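Local atomic coordinates of MAU2 chromatid cohesion factor homolog (PDB entry 4XDN), a protein that takes part in sister chromatid cohesion, forming with SCC2 a complex required for cohesin to associate with chromosomes. Residues 165-169 with 170-174; 173-176 with 177-181; 201-204 with 205-209; 300-303 with 304-307. One frame throughout, in Å; residues are numbered along the deposited sequence.

Contact 1: residues 165-169 with 170-174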
loop_
_atom_site.group_PDB
_atom_site.type_symbol
_atom_site.label_atom_id
_atom_site.label_comp_id
_atom_site.label_asym_id
_atom_site.label_seq_id
_atom_site.Cartn_x
_atom_site.Cartn_y
_atom_site.Cartn_z
ATOM N N VAL A 165 -28.853 -13.380 11.095
ATOM C CA VAL A 165 -28.340 -14.678 11.521
ATOM C C VAL A 165 -29.409 -15.452 12.291
ATOM O O VAL A 165 -29.337 -16.676 12.390
ATOM C CB VAL A 165 -27.073 -14.549 12.400
ATOM C CG1 VAL A 165 -25.921 -13.979 11.588
ATOM C CG2 VAL A 165 -27.346 -13.701 13.641
ATOM N N ASN A 166 -30.401 -14.741 12.823
ATOM C CA ASN A 166 -31.497 -15.380 13.553
ATOM C C ASN A 166 -32.537 -16.006 12.626
ATOM O O ASN A 166 -33.447 -16.696 13.085
ATOM C CB ASN A 166 -32.180 -14.375 14.481
ATOM C CG ASN A 166 -31.462 -14.226 15.808
ATOM O OD1 ASN A 166 -31.509 -15.120 16.655
ATOM N ND2 ASN A 166 -30.799 -13.093 16.000
ATOM N N LEU A 167 -32.403 -15.758 11.328
ATOM C CA LEU A 167 -33.250 -16.401 10.329
ATOM C C LEU A 167 -32.567 -17.672 9.837
ATOM O O LEU A 167 -31.432 -17.624 9.359
ATOM C CB LEU A 167 -33.523 -15.451 9.160
ATOM C CG LEU A 167 -34.202 -14.129 9.528
ATOM C CD1 LEU A 167 -34.015 -13.107 8.422
ATOM C CD2 LEU A 167 -35.682 -14.345 9.810
ATOM N N GLN A 168 -33.250 -18.807 9.955
ATOM C CA GLN A 168 -32.645 -20.087 9.601
ATOM C C GLN A 168 -32.519 -20.264 8.089
ATOM O O GLN A 168 -31.917 -21.230 7.621
ATOM C CB GLN A 168 -33.455 -21.247 10.194
ATOM C CG GLN A 168 -34.751 -21.582 9.456
ATOM C CD GLN A 168 -35.380 -22.873 9.952
ATOM O OE1 GLN A 168 -35.658 -23.028 11.141
ATOM N NE2 GLN A 168 -35.592 -23.813 9.037
ATOM N N ASP A 169 -33.088 -19.333 7.329
ATOM C CA ASP A 169 -33.115 -19.454 5.877
ATOM C C ASP A 169 -31.744 -19.202 5.261
ATOM O O ASP A 169 -31.052 -18.248 5.614
ATOM C CB ASP A 169 -34.135 -18.489 5.280
ATOM C CG ASP A 169 -34.377 -18.744 3.808
ATOM O OD1 ASP A 169 -35.238 -19.590 3.486
ATOM O OD2 ASP A 169 -33.700 -18.108 2.974
ATOM N N GLU A 170 -31.374 -20.067 4.322
ATOM C CA GLU A 170 -30.050 -20.053 3.716
ATOM C C GLU A 170 -29.751 -18.744 2.992
ATOM O O GLU A 170 -28.607 -18.294 2.956
ATOM C CB GLU A 170 -29.920 -21.225 2.746
ATOM C CG GLU A 170 -28.511 -21.484 2.258
ATOM C CD GLU A 170 -28.376 -22.846 1.610
ATOM O OE1 GLU A 170 -29.344 -23.292 0.957
ATOM O OE2 GLU A 170 -27.310 -23.480 1.766
ATOM N N LEU A 171 -30.782 -18.135 2.418
ATOM C CA LEU A 171 -30.619 -16.870 1.714
ATOM C C LEU A 171 -30.154 -15.776 2.672
ATOM O O LEU A 171 -29.187 -15.068 2.396
ATOM C CB LEU A 171 -31.928 -16.458 1.040
ATOM C CG LEU A 171 -31.853 -15.262 0.087
ATOM C CD1 LEU A 171 -31.015 -15.594 -1.138
ATOM C CD2 LEU A 171 -33.251 -14.822 -0.321
ATOM N N TYR A 172 -30.847 -15.654 3.800
ATOM C CA TYR A 172 -30.532 -14.633 4.793
ATOM C C TYR A 172 -29.213 -14.915 5.503
ATOM O O TYR A 172 -28.537 -13.990 5.955
ATOM C CB TYR A 172 -31.664 -14.524 5.817
ATOM C CG TYR A 172 -32.841 -13.717 5.322
ATOM C CD1 TYR A 172 -32.825 -12.330 5.377
ATOM C CD2 TYR A 172 -33.965 -14.337 4.794
ATOM C CE1 TYR A 172 -33.894 -11.584 4.923
ATOM C CE2 TYR A 172 -35.040 -13.596 4.340
ATOM C CZ TYR A 172 -34.997 -12.220 4.407
ATOM O OH TYR A 172 -36.059 -11.471 3.957
ATOM N N GLN A 173 -28.857 -16.193 5.603
ATOM C CA GLN A 173 -27.585 -16.592 6.194
ATOM C C GLN A 173 -26.421 -16.125 5.327
ATOM O O GLN A 173 -25.423 -15.614 5.837
ATOM C CB GLN A 173 -27.529 -18.110 6.377
ATOM C CG GLN A 173 -28.404 -18.629 7.508
ATOM C CD GLN A 173 -27.911 -18.191 8.876
ATOM O OE1 GLN A 173 -26.708 -18.044 9.099
ATOM N NE2 GLN A 173 -28.842 -17.974 9.798
ATOM N N ASN A 174 -26.552 -16.305 4.017
ATOM C CA ASN A 174 -25.533 -15.847 3.079
ATOM C C ASN A 174 -25.476 -14.330 3.012
ATOM O O ASN A 174 -24.397 -13.744 2.993
ATOM C CB ASN A 174 -25.789 -16.418 1.685
ATOM C CG ASN A 174 -25.356 -17.863 1.561
ATOM O OD1 ASN A 174 -24.244 -18.153 1.127
ATOM N ND2 ASN A 174 -26.235 -18.779 1.944
HETATM O O HOH W 1 -33.204 -22.260 3.886
#
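The N-cap of helix 170-189 and the short loop that leads into it from helix 147-165 are joined here, with Asp169 capping Leu171 and Gln173 bonding back to Val165 and Leu167. Asp169 is the N-cap residue. Its OD2 accepts from Leu171 N at 3.0 Å, and the N-H comes from above the carboxylate plane. With chi1 at -170°, CG of Asp169 stands opposite the backbone N and beside the carbonyl carbon, which carries OD2 forward to Leu171 N. The carboxylate should also interact favourably with the helix dipole. A water accepts from Glu170 N and donates a weak bond to Asp169 OD1. The first turn closes when Gln173 N donates to Asp169 O at 3.0 Å.

The Gln173 side chain bends at chi2 (-67°) and turns its amide toward the loop. NE2 donates to Leu167 O at 2.7 Å and to Val165 O at 2.9 Å. Both carbonyl oxygens lie near the plane of the amide, so the two bonds hold this flat group against rotation. NE2 meets Val165 O from above the carbonyl plane. A leucine in place of Gln173 would probably leave both carbonyl oxygens without this donor and let the loop move more freely.

Leu167 packs on Tyr172. Its CD1 makes a CH-pi contact over one face of the Tyr172 ring, 3.6 Å from the centroid. Asp169 CB meets the same ring at its edge, 4.2 Å from Tyr172 CD2.

Contact 2: residues 173-176 with 177-181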
loop_
_atom_site.group_PDB
_atom_site.type_symbol
_atom_site.label_atom_id
_atom_site.label_comp_id
_atom_site.label_asym_id
_atom_site.label_seq_id
_atom_site.Cartn_x
_atom_site.Cartn_y
_atom_site.Cartn_z
ATOM N N GLN A 173 -28.857 -16.193 5.603
ATOM C CA GLN A 173 -27.585 -16.592 6.194
ATOM C C GLN A 173 -26.421 -16.125 5.327
ATOM O O GLN A 173 -25.423 -15.614 5.837
ATOM C CB GLN A 173 -27.529 -18.110 6.377
ATOM C CG GLN A 173 -28.404 -18.629 7.508
ATOM C CD GLN A 173 -27.911 -18.191 8.876
ATOM O OE1 GLN A 173 -26.708 -18.044 9.099
ATOM N NE2 GLN A 173 -28.842 -17.974 9.798
ATOM N N ASN A 174 -26.552 -16.305 4.017
ATOM C CA ASN A 174 -25.533 -15.847 3.079
ATOM C C ASN A 174 -25.476 -14.330 3.012
ATOM O O ASN A 174 -24.397 -13.744 2.993
ATOM C CB ASN A 174 -25.789 -16.418 1.685
ATOM C CG ASN A 174 -25.356 -17.863 1.561
ATOM O OD1 ASN A 174 -24.244 -18.153 1.127
ATOM N ND2 ASN A 174 -26.235 -18.779 1.944
ATOM N N TRP A 175 -26.638 -13.693 2.975
ATOM C CA TRP A 175 -26.685 -12.240 2.989
ATOM C C TRP A 175 -26.047 -11.690 4.264
ATOM O O TRP A 175 -25.388 -10.654 4.239
ATOM C CB TRP A 175 -28.122 -11.735 2.879
ATOM C CG TRP A 175 -28.639 -11.585 1.483
ATOM C CD1 TRP A 175 -29.728 -12.202 0.939
ATOM C CD2 TRP A 175 -28.096 -10.749 0.455
ATOM N NE1 TRP A 175 -29.894 -11.804 -0.365
ATOM C CE2 TRP A 175 -28.903 -10.913 -0.688
ATOM C CE3 TRP A 175 -27.003 -9.880 0.389
ATOM C CZ2 TRP A 175 -28.653 -10.242 -1.883
ATOM C CZ3 TRP A 175 -26.753 -9.215 -0.799
ATOM C CH2 TRP A 175 -27.577 -9.400 -1.918
ATOM N N ALA A 176 -26.251 -12.385 5.379
ATOM C CA ALA A 176 -25.666 -11.972 6.651
ATOM C C ALA A 176 -24.145 -11.995 6.566
ATOM O O ALA A 176 -23.465 -11.179 7.183
ATOM C CB ALA A 176 -26.150 -12.869 7.780
ATOM N N SER A 177 -23.621 -12.934 5.787
ATOM C CA SER A 177 -22.186 -13.049 5.573
ATOM C C SER A 177 -21.651 -11.861 4.772
ATOM O O SER A 177 -20.575 -11.336 5.065
ATOM C CB SER A 177 -21.871 -14.360 4.851
ATOM O OG SER A 177 -20.479 -14.544 4.674
ATOM N N VAL A 178 -22.407 -11.445 3.762
ATOM C CA VAL A 178 -22.043 -10.284 2.961
ATOM C C VAL A 178 -21.953 -9.041 3.841
ATOM O O VAL A 178 -21.027 -8.246 3.707
ATOM C CB VAL A 178 -23.061 -10.051 1.814
ATOM C CG1 VAL A 178 -22.831 -8.713 1.105
ATOM C CG2 VAL A 178 -22.991 -11.191 0.810
ATOM N N PHE A 179 -22.904 -8.878 4.751
ATOM C CA PHE A 179 -22.941 -7.674 5.569
ATOM C C PHE A 179 -21.992 -7.755 6.761
ATOM O O PHE A 179 -21.609 -6.728 7.322
ATOM C CB PHE A 179 -24.373 -7.396 6.024
ATOM C CG PHE A 179 -25.221 -6.799 4.942
ATOM C CD1 PHE A 179 -25.104 -5.457 4.621
ATOM C CD2 PHE A 179 -26.106 -7.580 4.220
ATOM C CE1 PHE A 179 -25.867 -4.900 3.615
ATOM C CE2 PHE A 179 -26.874 -7.027 3.214
ATOM C CZ PHE A 179 -26.752 -5.686 2.910
ATOM N N GLN A 180 -21.592 -8.965 7.134
ATOM C CA GLN A 180 -20.494 -9.120 8.075
ATOM C C GLN A 180 -19.235 -8.549 7.434
ATOM O O GLN A 180 -18.457 -7.854 8.082
ATOM C CB GLN A 180 -20.289 -10.584 8.457
ATOM C CG GLN A 180 -21.201 -11.071 9.570
ATOM C CD GLN A 180 -20.881 -12.489 10.002
ATOM O OE1 GLN A 180 -21.389 -13.454 9.430
ATOM N NE2 GLN A 180 -20.032 -12.621 11.015
ATOM N N TYR A 181 -19.060 -8.841 6.150
ATOM C CA TYR A 181 -17.927 -8.339 5.384
ATOM C C TYR A 181 -17.986 -6.821 5.240
ATOM O O TYR A 181 -16.955 -6.153 5.276
ATOM C CB TYR A 181 -17.884 -9.008 4.008
ATOM C CG TYR A 181 -17.169 -8.206 2.948
ATOM C CD1 TYR A 181 -15.784 -8.222 2.854
ATOM C CD2 TYR A 181 -17.879 -7.444 2.029
ATOM C CE1 TYR A 181 -15.126 -7.495 1.882
ATOM C CE2 TYR A 181 -17.234 -6.714 1.057
ATOM C CZ TYR A 181 -15.856 -6.741 0.987
ATOM O OH TYR A 181 -15.211 -6.014 0.012
#
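Gln173, Asn174, Trp175 and Ala176 meet the next turn mainly through backbone hydrogen bonds of the i to i+4 kind. Val178 N donates to Asn174 O, Phe179 N to Trp175 O at 3.1 Å, and Gln180 N to Ala176 O at 2.9 Å. Ser177 N donates to Gln173 O and adds a weak bond to Asn174 O.

The apolar contacts come from the six-membered part of the indole. Trp175 CE3 lies 4.0 Å from Phe179 CE2, where the two side chains pass at a slant. The same CE3 sits 4.2 Å from Val178 CB, with both side chains running the same way. Phe179 CG lies anti to its carbonyl carbon and beside its backbone N (chi1 -77°). This sets the ring edge near the backbone, with CD2 3.2 Å from Trp175 O.

The polar ends look elsewhere. Ser177 OG is hydrogen-bonded to Trp213 NE1, and Asn174 ND2 to Glu170 O. Trp175 and Phe179 pack on helices 126-144 and 147-165, while Trp175 also touches an apolar side chain of another protein chain. This is a regular alpha helix with several covered faces, consistent with the tetratricopeptide-like helical array of this family.

Contact 3: residues 201-204 with 205-209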
loop_
_atom_site.group_PDB
_atom_site.type_symbol
_atom_site.label_atom_id
_atom_site.label_comp_id
_atom_site.label_asym_id
_atom_site.label_seq_id
_atom_site.Cartn_x
_atom_site.Cartn_y
_atom_site.Cartn_z
ATOM N N HIS A 201 -11.909 -12.991 11.565
ATOM C CA HIS A 201 -11.865 -14.357 12.074
ATOM C C HIS A 201 -13.269 -14.936 12.228
ATOM O O HIS A 201 -13.542 -16.051 11.784
ATOM C CB HIS A 201 -11.130 -14.402 13.414
ATOM C CG HIS A 201 -10.905 -15.789 13.931
ATOM N ND1 HIS A 201 -11.859 -16.483 14.643
ATOM C CD2 HIS A 201 -9.832 -16.610 13.838
ATOM C CE1 HIS A 201 -11.384 -17.674 14.967
ATOM N NE2 HIS A 201 -10.157 -17.776 14.490
ATOM N N GLY A 202 -14.156 -14.174 12.859
ATOM C CA GLY A 202 -15.528 -14.608 13.048
ATOM C C GLY A 202 -16.232 -14.781 11.718
ATOM O O GLY A 202 -17.019 -15.709 11.529
ATOM N N LEU A 203 -15.942 -13.876 10.790
ATOM C CA LEU A 203 -16.506 -13.942 9.451
ATOM C C LEU A 203 -16.020 -15.189 8.719
ATOM O O LEU A 203 -16.821 -15.981 8.230
ATOM C CB LEU A 203 -16.142 -12.683 8.664
ATOM C CG LEU A 203 -16.478 -12.663 7.172
ATOM C CD1 LEU A 203 -17.951 -12.955 6.930
ATOM C CD2 LEU A 203 -16.095 -11.317 6.583
ATOM N N LEU A 204 -14.702 -15.361 8.661
ATOM C CA LEU A 204 -14.098 -16.473 7.933
ATOM C C LEU A 204 -14.524 -17.831 8.485
ATOM O O LEU A 204 -14.752 -18.772 7.725
ATOM C CB LEU A 204 -12.569 -16.359 7.971
ATOM C CG LEU A 204 -11.953 -15.226 7.143
ATOM C CD1 LEU A 204 -10.504 -14.988 7.538
ATOM C CD2 LEU A 204 -12.054 -15.536 5.657
ATOM N N SER A 205 -14.636 -17.924 9.805
ATOM C CA SER A 205 -14.936 -19.195 10.458
ATOM C C SER A 205 -16.307 -19.740 10.061
ATOM O O SER A 205 -16.547 -20.945 10.143
ATOM C CB SER A 205 -14.863 -19.038 11.978
ATOM O OG SER A 205 -15.899 -18.195 12.456
ATOM N N GLN A 206 -17.199 -18.852 9.631
ATOM C CA GLN A 206 -18.566 -19.237 9.293
ATOM C C GLN A 206 -18.738 -19.541 7.808
ATOM O O GLN A 206 -19.767 -20.072 7.398
ATOM C CB GLN A 206 -19.538 -18.132 9.711
ATOM C CG GLN A 206 -19.627 -17.936 11.216
ATOM C CD GLN A 206 -20.318 -16.641 11.598
ATOM O OE1 GLN A 206 -19.791 -15.852 12.381
ATOM N NE2 GLN A 206 -21.508 -16.419 11.049
ATOM N N CYS A 207 -17.735 -19.205 7.005
ATOM C CA CYS A 207 -17.794 -19.461 5.570
ATOM C C CYS A 207 -17.529 -20.925 5.240
ATOM O O CYS A 207 -16.772 -21.605 5.936
ATOM C CB CYS A 207 -16.786 -18.586 4.823
ATOM S SG CYS A 207 -17.181 -16.830 4.807
ATOM N N ARG A 208 -18.161 -21.397 4.171
ATOM C CA ARG A 208 -17.912 -22.735 3.648
ATOM C C ARG A 208 -16.449 -22.853 3.235
ATOM O O ARG A 208 -15.919 -21.994 2.529
ATOM C CB ARG A 208 -18.835 -23.028 2.462
ATOM C CG ARG A 208 -18.622 -24.385 1.805
ATOM C CD ARG A 208 -19.713 -24.678 0.777
ATOM N NE ARG A 208 -19.837 -23.610 -0.217
ATOM C CZ ARG A 208 -19.189 -23.574 -1.380
ATOM N NH1 ARG A 208 -18.359 -24.552 -1.720
ATOM N NH2 ARG A 208 -19.374 -22.554 -2.211
ATOM N N GLU A 209 -15.795 -23.914 3.691
ATOM C CA GLU A 209 -14.377 -24.101 3.418
ATOM C C GLU A 209 -14.144 -24.418 1.942
ATOM O O GLU A 209 -14.970 -25.063 1.297
ATOM C CB GLU A 209 -13.811 -25.213 4.305
ATOM C CG GLU A 209 -12.345 -25.529 4.056
ATOM C CD GLU A 209 -11.451 -24.302 4.137
ATOM O OE1 GLU A 209 -10.436 -24.254 3.412
ATOM O OE2 GLU A 209 -11.758 -23.390 4.931
#
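Ser205 and Gln206 both turn their side chains back along the helix toward the carbonyl oxygen of Gly202. Ser205 OG sits between its own backbone N and carbonyl carbon (chi1 67°), which folds the hydroxyl over the preceding turn. From there it donates to Gly202 O at 2.9 Å. It approaches from above the carbonyl plane, with a C=O to donor angle of 111°. The backbone of the same serine is held as well, because Ser205 N donates to His201 O at 2.9 Å.

Gln206 is extended beyond CG and lies back along the helix. Its CG lies 3.4 Å from Gly202 O. The amide as modelled also puts OE1 beside that oxygen, and since both atoms are acceptors the orientation of this amide is doubtful.

The next two backbone bonds span three residues instead of four. Gln206 N donates to Leu203 O at 3.2 Å, and Cys207 N to Leu204 O at 3.1 Å. Both donors stand well above the carbonyl planes, as the last turn tightens and the chain moves into the loop. Cys207 points back to the helix, where SG lies 4.5 Å from Leu203 CD1.

The two apolar residues of the final turn face different neighbours. Leu203 packs on Ser177, Gln180 and Tyr181 of helix 170-189. Leu204 rests on Leu217 of helix 212-228, and Cys207 touches Trp213, Lys214 and Leu217 of that helix.

Contact 4: residues 300-303 with 304-307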
loop_
_atom_site.group_PDB
_atom_site.type_symbol
_atom_site.label_atom_id
_atom_site.label_comp_id
_atom_site.label_asym_id
_atom_site.label_seq_id
_atom_site.Cartn_x
_atom_site.Cartn_y
_atom_site.Cartn_z
ATOM N N LYS A 300 -20.457 -15.529 -7.326
ATOM C CA LYS A 300 -21.814 -16.012 -7.109
ATOM C C LYS A 300 -21.897 -16.753 -5.778
ATOM O O LYS A 300 -21.719 -17.969 -5.713
ATOM C CB LYS A 300 -22.251 -16.915 -8.265
ATOM C CG LYS A 300 -22.265 -16.201 -9.609
ATOM C CD LYS A 300 -22.579 -17.144 -10.763
ATOM C CE LYS A 300 -22.451 -16.430 -12.102
ATOM N NZ LYS A 300 -22.815 -17.307 -13.253
ATOM N N ILE A 301 -22.154 -15.997 -4.715
ATOM C CA ILE A 301 -22.289 -16.553 -3.374
ATOM C C ILE A 301 -23.468 -17.516 -3.320
ATOM O O ILE A 301 -23.358 -18.633 -2.811
ATOM C CB ILE A 301 -22.478 -15.433 -2.327
ATOM C CG1 ILE A 301 -21.189 -14.617 -2.199
ATOM C CG2 ILE A 301 -22.873 -16.008 -0.966
ATOM C CD1 ILE A 301 -21.333 -13.347 -1.382
ATOM N N MET A 302 -24.595 -17.065 -3.851
ATOM C CA MET A 302 -25.807 -17.869 -3.908
ATOM C C MET A 302 -26.561 -17.523 -5.175
ATOM O O MET A 302 -26.284 -16.498 -5.799
ATOM C CB MET A 302 -26.695 -17.612 -2.689
ATOM C CG MET A 302 -26.829 -18.784 -1.745
ATOM S SD MET A 302 -28.138 -18.522 -0.533
ATOM C CE MET A 302 -29.579 -19.021 -1.470
ATOM N N PRO A 303 -27.512 -18.379 -5.570
ATOM C CA PRO A 303 -28.471 -17.926 -6.575
ATOM C C PRO A 303 -29.164 -16.658 -6.090
ATOM O O PRO A 303 -29.760 -16.659 -5.010
ATOM C CB PRO A 303 -29.443 -19.102 -6.692
ATOM C CG PRO A 303 -28.639 -20.290 -6.288
ATOM C CD PRO A 303 -27.694 -19.800 -5.229
ATOM N N ARG A 304 -29.049 -15.590 -6.873
ATOM C CA ARG A 304 -29.594 -14.275 -6.538
ATOM C C ARG A 304 -28.791 -13.593 -5.433
ATOM O O ARG A 304 -29.301 -12.716 -4.737
ATOM C CB ARG A 304 -31.070 -14.366 -6.128
ATOM C CG ARG A 304 -31.939 -15.293 -6.984
ATOM C CD ARG A 304 -31.607 -15.230 -8.475
ATOM N NE ARG A 304 -31.344 -13.873 -8.952
ATOM C CZ ARG A 304 -32.271 -13.026 -9.389
ATOM N NH1 ARG A 304 -33.551 -13.374 -9.414
ATOM N NH2 ARG A 304 -31.910 -11.818 -9.802
ATOM N N ILE A 305 -27.535 -14.003 -5.279
ATOM C CA ILE A 305 -26.568 -13.257 -4.481
ATOM C C ILE A 305 -25.221 -13.279 -5.194
ATOM O O ILE A 305 -24.420 -14.195 -5.003
ATOM C CB ILE A 305 -26.409 -13.824 -3.056
ATOM C CG1 ILE A 305 -27.768 -13.851 -2.346
ATOM C CG2 ILE A 305 -25.397 -12.986 -2.264
ATOM C CD1 ILE A 305 -27.712 -14.295 -0.899
ATOM N N ALA A 306 -24.988 -12.262 -6.022
ATOM C CA ALA A 306 -23.761 -12.154 -6.801
ATOM C C ALA A 306 -23.033 -10.852 -6.486
ATOM O O ALA A 306 -23.608 -9.768 -6.582
ATOM C CB ALA A 306 -24.070 -12.241 -8.287
ATOM N N LEU A 307 -21.765 -10.973 -6.107
ATOM C CA LEU A 307 -20.921 -9.818 -5.831
ATOM C C LEU A 307 -19.908 -9.612 -6.948
ATOM O O LEU A 307 -19.175 -10.534 -7.305
ATOM C CB LEU A 307 -20.192 -9.990 -4.495
ATOM C CG LEU A 307 -20.875 -9.432 -3.246
ATOM C CD1 LEU A 307 -20.125 -9.865 -1.996
ATOM C CD2 LEU A 307 -20.942 -7.921 -3.312
#
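Two consecutive residues, Ile301 and Met302, face a single partner, Ile305, in a classic beta bulge just before the tip of a beta hairpin. Strands 297-302 and 305-310 form this hairpin, a two-stranded antiparallel sheet in a largely helical chain. The bulge shifts the register by one between the Lys300-Ala306 pair and the Met302-Ile305 pair.

A type II turn from Met302 to Ile305 closes the tip. Met302 N donates to Ile305 O at 3.1 Å, almost straight at 174° and on a lone pair in the carbonyl plane. Ile305 N returns a bond to Met302 O at 2.8 Å, from above the carbonyl plane. Arg304 takes the third turn position with a positive phi of 73°, and its NH1 forms a salt bridge with Glu127.

With chi1 at -57°, Ile305 holds CG1 beside its backbone N and CG2 beside its carbonyl carbon. CG2 thus meets Ile301 CB at 3.8 Å, while CG1 and CD1 go to Met302 CB, each at 3.9 Å. An alanine in place of Ile305 would probably open a gap beside Ile301 and Met302 and take away one of the apolar side chains that pack on Trp175 of helix 170-189. Ile301 also packs on Asn174 and Val178 of that helix. Leu307 touches an apolar side chain of another protein chain. Farther from the tip, the Ile301 and Leu307 side chains pass at an angle, with Ile301 CD1 3.7 Å from Leu307 CD1.

How the contacts relate
Along the chain the order is contact 1, contact 2, contact 3 and contact 4. Contacts 1 and 2 share Gln173 and Asn174 on helix 170-189, with centres about 9 Å apart. Contact 3 ends the next helix, 193-206, and its centre is about 11 Å from that of contact 2, which it touches. The hairpin of contact 4 comes much later in sequence. Its centre is about 11 Å from that of contact 2 and 14 Å from that of contact 1, and it touches both. Contacts 3 and 4 do not touch, with centres about 17 Å apart. Helix 170-189 thus brings the neighbouring helix 193-206 and a hairpin far along the sequence together in one part of the fold.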